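Local coordinates for protein CdiA toxin (Cupriavidus taiwanensis, PDB 5T87) that probably acts as the toxic C-terminal domain of a contact-dependent growth inhibition protein and is held in complex with its CdiI immunity protein, at residues V10-S14 with R24-D28; G32-V36 with H48-W52. One frame throughout, in Å; residues are numbered along the deposited sequence.

Interaction 1: residues V10-S14 with R24-D28; sequences VLENS and RVSVD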
loop_
_atom_site.group_PDB
_atom_site.type_symbol
_atom_site.label_atom_id
_atom_site.label_comp_id
_atom_site.label_asym_id
_atom_site.label_seq_id
_atom_site.Cartn_x
_atom_site.Cartn_y
_atom_site.Cartn_z
ATOM N N VAL E 10 -10.427 7.485 -12.097
ATOM C CA VAL E 10 -10.915 6.782 -10.905
ATOM C C VAL E 10 -10.273 7.341 -9.617
ATOM O O VAL E 10 -10.951 7.455 -8.587
ATOM C CB VAL E 10 -10.674 5.258 -11.016
ATOM C CG1 VAL E 10 -11.069 4.550 -9.729
ATOM C CG2 VAL E 10 -11.465 4.662 -12.184
ATOM N N LEU E 11 -8.980 7.681 -9.684
ATOM C CA LEU E 11 -8.283 8.372 -8.586
ATOM C C LEU E 11 -8.872 9.752 -8.302
ATOM O O LEU E 11 -9.108 10.086 -7.143
ATOM C CB LEU E 11 -6.779 8.498 -8.892
ATOM C CG LEU E 11 -5.861 9.297 -7.945
ATOM C CD1 LEU E 11 -5.964 8.805 -6.512
ATOM C CD2 LEU E 11 -4.418 9.227 -8.429
ATOM N N GLU E 12 -9.093 10.547 -9.354
ATOM C CA GLU E 12 -9.651 11.909 -9.200
ATOM C C GLU E 12 -11.046 11.892 -8.548
ATOM O O GLU E 12 -11.315 12.690 -7.654
ATOM C CB GLU E 12 -9.653 12.663 -10.536
ATOM C CG GLU E 12 -8.250 13.054 -11.008
ATOM C CD GLU E 12 -8.167 13.525 -12.467
ATOM O OE1 GLU E 12 -9.164 13.420 -13.206
ATOM O OE2 GLU E 12 -7.092 13.997 -12.901
ATOM N N ASN E 13 -11.897 10.941 -8.937
ATOM C CA ASN E 13 -13.219 10.796 -8.316
ATOM C C ASN E 13 -13.212 9.874 -7.077
ATOM O O ASN E 13 -14.248 9.303 -6.741
ATOM C CB ASN E 13 -14.261 10.305 -9.354
ATOM C CG ASN E 13 -14.424 11.261 -10.532
ATOM O OD1 ASN E 13 -14.112 10.906 -11.666
ATOM N ND2 ASN E 13 -14.910 12.481 -10.267
ATOM N N SER E 14 -12.069 9.734 -6.394
ATOM C CA SER E 14 -11.952 8.873 -5.193
ATOM C C SER E 14 -12.190 9.675 -3.912
ATOM O O SER E 14 -12.236 10.894 -3.949
ATOM C CB SER E 14 -10.575 8.192 -5.130
ATOM O OG SER E 14 -9.535 9.112 -4.841
ATOM N N ARG E 24 -7.226 6.138 0.128
ATOM C CA ARG E 24 -8.474 6.482 -0.525
ATOM C C ARG E 24 -9.113 5.246 -1.136
ATOM O O ARG E 24 -8.474 4.189 -1.254
ATOM C CB ARG E 24 -8.238 7.492 -1.651
ATOM C CG ARG E 24 -7.365 8.677 -1.288
ATOM C CD ARG E 24 -7.329 9.690 -2.420
ATOM N NE ARG E 24 -8.588 10.433 -2.558
ATOM C CZ ARG E 24 -8.975 11.463 -1.795
ATOM N NH1 ARG E 24 -10.144 12.050 -2.030
ATOM N NH2 ARG E 24 -8.218 11.911 -0.798
ATOM N N VAL E 25 -10.372 5.412 -1.551
ATOM C CA VAL E 25 -11.161 4.351 -2.207
ATOM C C VAL E 25 -12.121 4.937 -3.254
ATOM O O VAL E 25 -12.647 6.039 -3.069
ATOM C CB VAL E 25 -11.940 3.491 -1.171
ATOM C CG1 VAL E 25 -12.912 4.329 -0.345
ATOM C CG2 VAL E 25 -12.664 2.339 -1.852
ATOM N N SER E 26 -12.334 4.198 -4.345
ATOM C CA SER E 26 -13.271 4.592 -5.411
ATOM C C SER E 26 -13.932 3.364 -6.062
ATOM O O SER E 26 -13.651 2.219 -5.680
ATOM C CB SER E 26 -12.529 5.404 -6.472
ATOM O OG SER E 26 -13.412 6.220 -7.223
ATOM N N VAL E 27 -14.804 3.612 -7.040
ATOM C CA VAL E 27 -15.381 2.546 -7.875
ATOM C C VAL E 27 -15.358 2.985 -9.343
ATOM O O VAL E 27 -15.695 4.126 -9.651
ATOM C CB VAL E 27 -16.809 2.146 -7.406
ATOM C CG1 VAL E 27 -17.771 3.329 -7.434
ATOM C CG2 VAL E 27 -17.354 0.986 -8.232
ATOM N N ASP E 28 -14.940 2.088 -10.235
ATOM C CA ASP E 28 -14.843 2.405 -11.660
ATOM C C ASP E 28 -16.266 2.434 -12.242
ATOM O O ASP E 28 -16.939 1.398 -12.236
ATOM C CB ASP E 28 -13.971 1.367 -12.382
ATOM C CG ASP E 28 -13.412 1.878 -13.703
ATOM O OD1 ASP E 28 -14.154 2.541 -14.463
ATOM O OD2 ASP E 28 -12.226 1.604 -13.987
#

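Interaction 2: residues G32-V36 with H48-W52; sequences GEFVV and HVRAW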
loop_
_atom_site.group_PDB
_atom_site.type_symbol
_atom_site.label_atom_id
_atom_site.label_comp_id
_atom_site.label_asym_id
_atom_site.label_seq_id
_atom_site.Cartn_x
_atom_site.Cartn_y
_atom_site.Cartn_z
ATOM N N GLY E 32 -16.746 -1.293 -13.213
ATOM C CA GLY E 32 -17.439 -1.734 -11.986
ATOM C C GLY E 32 -16.577 -2.268 -10.843
ATOM O O GLY E 32 -17.107 -2.657 -9.800
ATOM N N GLU E 33 -15.257 -2.281 -11.025
ATOM C CA GLU E 33 -14.326 -2.791 -10.012
ATOM C C GLU E 33 -14.150 -1.794 -8.854
ATOM O O GLU E 33 -14.318 -0.586 -9.042
ATOM C CB GLU E 33 -12.973 -3.105 -10.664
ATOM C CG GLU E 33 -12.164 -1.871 -11.080
ATOM C CD GLU E 33 -11.262 -2.079 -12.295
ATOM O OE1 GLU E 33 -11.193 -3.207 -12.837
ATOM O OE2 GLU E 33 -10.618 -1.090 -12.723
ATOM N N PHE E 34 -13.836 -2.313 -7.665
ATOM C CA PHE E 34 -13.524 -1.488 -6.491
ATOM C C PHE E 34 -12.011 -1.335 -6.376
ATOM O O PHE E 34 -11.277 -2.323 -6.501
ATOM C CB PHE E 34 -14.085 -2.109 -5.211
ATOM C CG PHE E 34 -15.568 -2.339 -5.256
ATOM C CD1 PHE E 34 -16.451 -1.259 -5.218
ATOM C CD2 PHE E 34 -16.091 -3.633 -5.352
ATOM C CE1 PHE E 34 -17.826 -1.466 -5.270
ATOM C CE2 PHE E 34 -17.461 -3.844 -5.403
ATOM C CZ PHE E 34 -18.330 -2.759 -5.364
ATOM N N VAL E 35 -11.561 -0.099 -6.124
ATOM C CA VAL E 35 -10.131 0.273 -6.179
ATOM C C VAL E 35 -9.641 0.993 -4.920
ATOM O O VAL E 35 -10.257 1.970 -4.484
ATOM C CB VAL E 35 -9.821 1.186 -7.389
ATOM C CG1 VAL E 35 -8.312 1.381 -7.540
ATOM C CG2 VAL E 35 -10.415 0.609 -8.670
ATOM N N VAL E 36 -8.521 0.503 -4.371
ATOM C CA VAL E 36 -7.844 1.095 -3.211
ATOM C C VAL E 36 -6.573 1.809 -3.676
ATOM O O VAL E 36 -5.754 1.227 -4.407
ATOM C CB VAL E 36 -7.449 0.020 -2.181
ATOM C CG1 VAL E 36 -6.668 0.635 -1.015
ATOM C CG2 VAL E 36 -8.671 -0.736 -1.674
ATOM N N HIS E 48 -4.708 -0.744 -6.407
ATOM C CA HIS E 48 -5.008 -2.150 -6.683
ATOM C C HIS E 48 -6.498 -2.413 -6.658
ATOM O O HIS E 48 -7.256 -1.675 -6.021
ATOM C CB HIS E 48 -4.278 -3.086 -5.697
ATOM C CG HIS E 48 -4.642 -2.866 -4.262
ATOM N ND1 HIS E 48 -3.918 -2.039 -3.433
ATOM C CD2 HIS E 48 -5.649 -3.366 -3.509
ATOM C CE1 HIS E 48 -4.465 -2.032 -2.232
ATOM N NE2 HIS E 48 -5.520 -2.824 -2.253
ATOM N N VAL E 49 -6.903 -3.487 -7.335
ATOM C CA VAL E 49 -8.313 -3.906 -7.386
ATOM C C VAL E 49 -8.682 -4.781 -6.182
ATOM O O VAL E 49 -7.891 -5.628 -5.752
ATOM C CB VAL E 49 -8.603 -4.711 -8.667
ATOM C CG1 VAL E 49 -10.080 -5.096 -8.742
ATOM C CG2 VAL E 49 -8.171 -3.927 -9.900
ATOM N N ARG E 50 -9.882 -4.589 -5.652
ATOM C CA ARG E 50 -10.393 -5.469 -4.602
ATOM C C ARG E 50 -11.822 -5.958 -4.865
ATOM O O ARG E 50 -12.585 -5.322 -5.583
ATOM C CB ARG E 50 -10.314 -4.779 -3.237
ATOM C CG ARG E 50 -8.925 -4.761 -2.614
ATOM C CD ARG E 50 -9.001 -4.509 -1.113
ATOM N NE ARG E 50 -7.699 -4.138 -0.552
ATOM C CZ ARG E 50 -7.474 -3.843 0.732
ATOM N NH1 ARG E 50 -8.447 -3.932 1.637
ATOM N NH2 ARG E 50 -6.248 -3.509 1.119
ATOM N N ALA E 51 -12.153 -7.104 -4.270
ATOM C CA ALA E 51 -13.519 -7.632 -4.245
ATOM C C ALA E 51 -14.296 -7.043 -3.054
ATOM O O ALA E 51 -13.744 -6.900 -1.962
ATOM C CB ALA E 51 -13.481 -9.152 -4.150
ATOM N N TRP E 52 -15.574 -6.732 -3.262
ATOM C CA TRP E 52 -16.430 -6.112 -2.237
ATOM C C TRP E 52 -16.206 -6.616 -0.790
ATOM O O TRP E 52 -16.114 -5.811 0.133
ATOM C CB TRP E 52 -17.916 -6.270 -2.615
ATOM C CG TRP E 52 -18.825 -5.721 -1.566
ATOM C CD1 TRP E 52 -19.524 -6.433 -0.637
ATOM C CD2 TRP E 52 -19.085 -4.337 -1.293
ATOM N NE1 TRP E 52 -20.218 -5.580 0.188
ATOM C CE2 TRP E 52 -19.969 -4.287 -0.192
ATOM C CE3 TRP E 52 -18.669 -3.136 -1.880
ATOM C CZ2 TRP E 52 -20.446 -3.079 0.337
ATOM C CZ3 TRP E 52 -19.142 -1.936 -1.354
ATOM C CH2 TRP E 52 -20.022 -1.920 -0.256
#

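Interaction 1: residues V10-S14 with R24-D28
Arg-24 takes hold of Ser-14 side-on through two nitrogens, each bonded to a different oxygen of the serine. NE donates to Ser-14 OG at 2.8 Å, with that oxygen almost in the guanidinium plane, and NH1 donates to Ser-14 O at 3.1 Å. The second bond is nearly straight at the hydrogen (166°) but reaches the carbonyl from above its plane. A bend at chi3 (73°) brings the guanidinium edge-on to the serine, with NE and NH1 both facing it, and the two bonds together limit its rotation. The hydroxyl of Ser-14 in turn donates to Leu-11 O, a modelled bond so short that its length is doubtful; Ser-14 N also donates to that carbonyl, at 3.1 Å. This backbone bond closes the turn that ends the helix, and Arg-24 holds Ser-14 to the strand.

Farther along the strand, Ser-26 OG lies anti to its own N (chi1 -158°) and donates to Val-10 O at 3.1 Å, engaging a carbonyl of the last helical turn. The two methyls of Val-10 divide the neighbouring surface: CG1 rests 3.7 Å from Ser-26 CB, while CG2 meets Asp-28 OD2 at 3.6 Å, the two side chains crossing at about a right angle. Asp-28 OD1 is hydrogen-bonded to Asn-6, just ahead of helix 7-12. Val-10 also touches Val-35 and Phe-37 of strand 34-41. Met-3 of the CdiI immunity protein packs on Arg-24. The result is an alpha/beta packing in which the short N-terminal helix lies on one face of a four-stranded antiparallel meander.

Interaction 2: residues G32-V36 with H48-W52
Strands 34-36 and 48-50 run antiparallel with a marked twist, their axes 4.7 Å apart at closest, and pair Val-35 with Val-49 at a non-hydrogen-bonded site and Val-36 with His-48 at a hydrogen-bonded one. Val-36 N to His-48 O and His-48 N to Val-36 O each span 3.0 Å, and Arg-50 N reaches Phe-34 O at 2.8 Å. Among the side chains, His-48 takes chi1 60°, which turns its imidazole toward Val-36, whose CB sits over one ring face 3.4 Å from His-48 NE2. The same nitrogen accepts Arg-50 NE at 3.1 Å, within the imidazole plane, while Val-36 CG2 covers one face of the guanidinium. The main polar partner of Arg-50 is Asp-108 of the CdiI immunity protein, a salt bridge through NH2; NH1 bonds to Asp-54 O. At the other end, Trp-52 brings CE3 over one face of the Phe-34 ring, 3.5 Å from CZ and offset toward the rim, with the planes inclined at 53°. Helix 57-64 packs against this side of the hairpin, Leu-63 on Phe-34 and Met-59 on Val-36 and Arg-50, and strand 21-27 flanks strand 34-41 within the sheet.

Interactions 1 and 2 lie in series along the chain, their centres about 10 Å apart, and meet where strands 21-27 and 34-41 are sheet neighbours. Probable backbone hydrogen bonds join them: Ser-26 N to Val-35 O and Asp-28 N to Glu-33 O, both 3.0 Å. Side chains add to the junction, with Val-25 CG2 packing 3.6 Å from Val-35 O and the like-charged carboxylates of Asp-28 and Glu-33 close together; Ser-5 N donates to Glu-33 OE2. The two helices pack on opposite faces of the sheet, both reaching strand 34-41: helix 7-12 on the face of Val-35, helix 57-64 on that of Phe-34 and Val-36. Each contact also reaches the CdiI immunity protein.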